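PDB 4GN5: OBody AM3L15 from Pyrobaculum aerophilum, which is an engineered OB-fold binding protein that probably recognises a partner protein, built on a domain of a nucleic-acid-binding family. Local coordinates for residues V52-G57 with H62-F67. Sequence-based numbering, arbitrary orientation.
Sequences VYLERG and HLFKVF
The short helix that follows the third strand of the OB-fold packs back on the end of that strand through F64, whose ring is sandwiched between L54 and R56. The R56 guanidinium lies flat on one face of the ring, with planes 6° apart and R56 CZ 3.8 Å from the ring centroid, a cation-pi stack. R56 CD sits over the same face in a CH-pi contact. A bend at chi2 (-66°) lays the R56 chain along the ring, running opposite to the F64 side chain, and R56 NH2 comes 3.4 Å from F64 CB. R56 NH1 also forms a salt bridge with D61, which helps fix the guanidinium in place. Replacing R56 by an alanine removes the guanidinium, which would probably uncover that face of the F64 ring and leave D61 without its charged partner.

L54 CD2 lies over the opposite face, and L54 CB is 3.7 Å from F64 CE2. In the OB-fold this helix links strands three and four of the barrel and covers one of its ends. L54 CB is directed toward the helix, and L54 CD2 is 3.6 Å from L63 O and 4.2 Å from F67 CB. At the edge of the F64 ring, in its plane, E55 C comes within 3.6 Å of F64 CZ. E55 CB is turned away from the helix.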
# COMPACT_ATOMS: atom_id res chain seq x y z
N VAL A 52 -6.21 7.21 5.01
CA VAL A 52 -5.24 8.26 5.26
C VAL A 52 -3.94 7.66 4.72
O VAL A 52 -3.45 6.66 5.28
CB VAL A 52 -5.11 8.50 6.77
CG1 VAL A 52 -3.93 9.43 7.15
CG2 VAL A 52 -6.41 9.00 7.40
N TYR A 53 -3.42 8.23 3.63
CA TYR A 53 -2.19 7.73 2.99
C TYR A 53 -0.91 8.40 3.49
O TYR A 53 -0.80 9.61 3.41
CB TYR A 53 -2.24 7.93 1.47
CG TYR A 53 -3.09 6.90 0.72
CD1 TYR A 53 -4.50 6.90 0.81
CD2 TYR A 53 -2.48 5.96 -0.14
CE1 TYR A 53 -5.28 5.94 0.08
CE2 TYR A 53 -3.26 5.02 -0.88
CZ TYR A 53 -4.64 5.04 -0.75
OH TYR A 53 -5.36 4.10 -1.46
N LEU A 54 0.04 7.63 3.96
CA LEU A 54 1.39 8.10 4.21
C LEU A 54 2.29 7.54 3.08
O LEU A 54 2.44 6.33 2.99
CB LEU A 54 1.86 7.53 5.57
CG LEU A 54 1.12 8.15 6.74
CD1 LEU A 54 -0.28 7.57 7.03
CD2 LEU A 54 2.00 8.07 7.91
N GLU A 55 2.95 8.40 2.33
CA GLU A 55 3.72 7.93 1.17
C GLU A 55 5.08 8.54 1.26
O GLU A 55 5.19 9.76 1.36
CB GLU A 55 3.05 8.41 -0.12
CG GLU A 55 1.87 7.61 -0.46
CD GLU A 55 1.43 7.86 -1.87
OE1 GLU A 55 0.57 8.70 -2.09
OE2 GLU A 55 1.94 7.23 -2.79
N ARG A 56 6.09 7.68 1.25
CA ARG A 56 7.48 8.11 1.40
C ARG A 56 7.72 9.02 0.20
O ARG A 56 7.23 8.74 -0.89
CB ARG A 56 8.42 6.91 1.33
CG ARG A 56 8.56 6.20 2.61
CD ARG A 56 9.24 7.09 3.68
NE ARG A 56 9.27 6.32 4.91
CZ ARG A 56 9.72 6.77 6.08
NH1 ARG A 56 10.20 8.01 6.20
NH2 ARG A 56 9.67 5.96 7.12
N GLY A 57 8.41 10.12 0.41
CA GLY A 57 8.58 11.10 -0.63
C GLY A 57 7.58 12.24 -0.53
O GLY A 57 7.86 13.32 -1.05
N HIS A 62 8.40 11.98 10.55
CA HIS A 62 7.87 11.76 11.91
C HIS A 62 6.50 11.01 11.93
O HIS A 62 6.23 10.22 12.85
CB HIS A 62 7.86 13.07 12.73
CG HIS A 62 6.80 14.05 12.32
ND1 HIS A 62 6.99 14.98 11.33
CD2 HIS A 62 5.55 14.26 12.80
CE1 HIS A 62 5.89 15.71 11.20
NE2 HIS A 62 5.00 15.28 12.07
N LEU A 63 5.63 11.23 10.95
CA LEU A 63 4.32 10.55 10.93
C LEU A 63 4.41 9.04 10.68
O LEU A 63 3.59 8.29 11.11
CB LEU A 63 3.35 11.21 9.95
CG LEU A 63 3.09 12.69 10.14
CD1 LEU A 63 2.13 13.21 9.16
CD2 LEU A 63 2.53 12.92 11.52
N PHE A 64 5.44 8.62 9.98
CA PHE A 64 5.74 7.20 9.88
C PHE A 64 6.12 6.60 11.23
O PHE A 64 5.79 5.46 11.47
CB PHE A 64 6.83 6.89 8.83
CG PHE A 64 6.42 7.18 7.39
CD1 PHE A 64 6.64 8.45 6.82
CD2 PHE A 64 5.79 6.22 6.62
CE1 PHE A 64 6.26 8.71 5.48
CE2 PHE A 64 5.42 6.48 5.29
CZ PHE A 64 5.63 7.73 4.72
N LYS A 65 6.79 7.36 12.09
CA LYS A 65 7.08 6.89 13.45
C LYS A 65 5.78 6.79 14.26
O LYS A 65 5.60 5.85 15.02
CB LYS A 65 8.13 7.78 14.16
N VAL A 66 4.86 7.74 14.10
CA VAL A 66 3.54 7.65 14.76
C VAL A 66 2.72 6.43 14.24
O VAL A 66 2.16 5.66 15.02
CB VAL A 66 2.74 8.99 14.61
CG1 VAL A 66 1.36 8.88 15.24
CG2 VAL A 66 3.52 10.15 15.25
N PHE A 67 2.70 6.22 12.92
CA PHE A 67 2.02 5.07 12.32
C PHE A 67 2.46 3.77 12.99
O PHE A 67 1.65 2.94 13.31
CB PHE A 67 2.27 5.01 10.78
CG PHE A 67 1.57 3.86 10.12
CD1 PHE A 67 0.31 4.04 9.54
CD2 PHE A 67 2.14 2.57 10.15
CE1 PHE A 67 -0.34 2.98 8.95
CE2 PHE A 67 1.48 1.49 9.57
CZ PHE A 67 0.27 1.67 8.97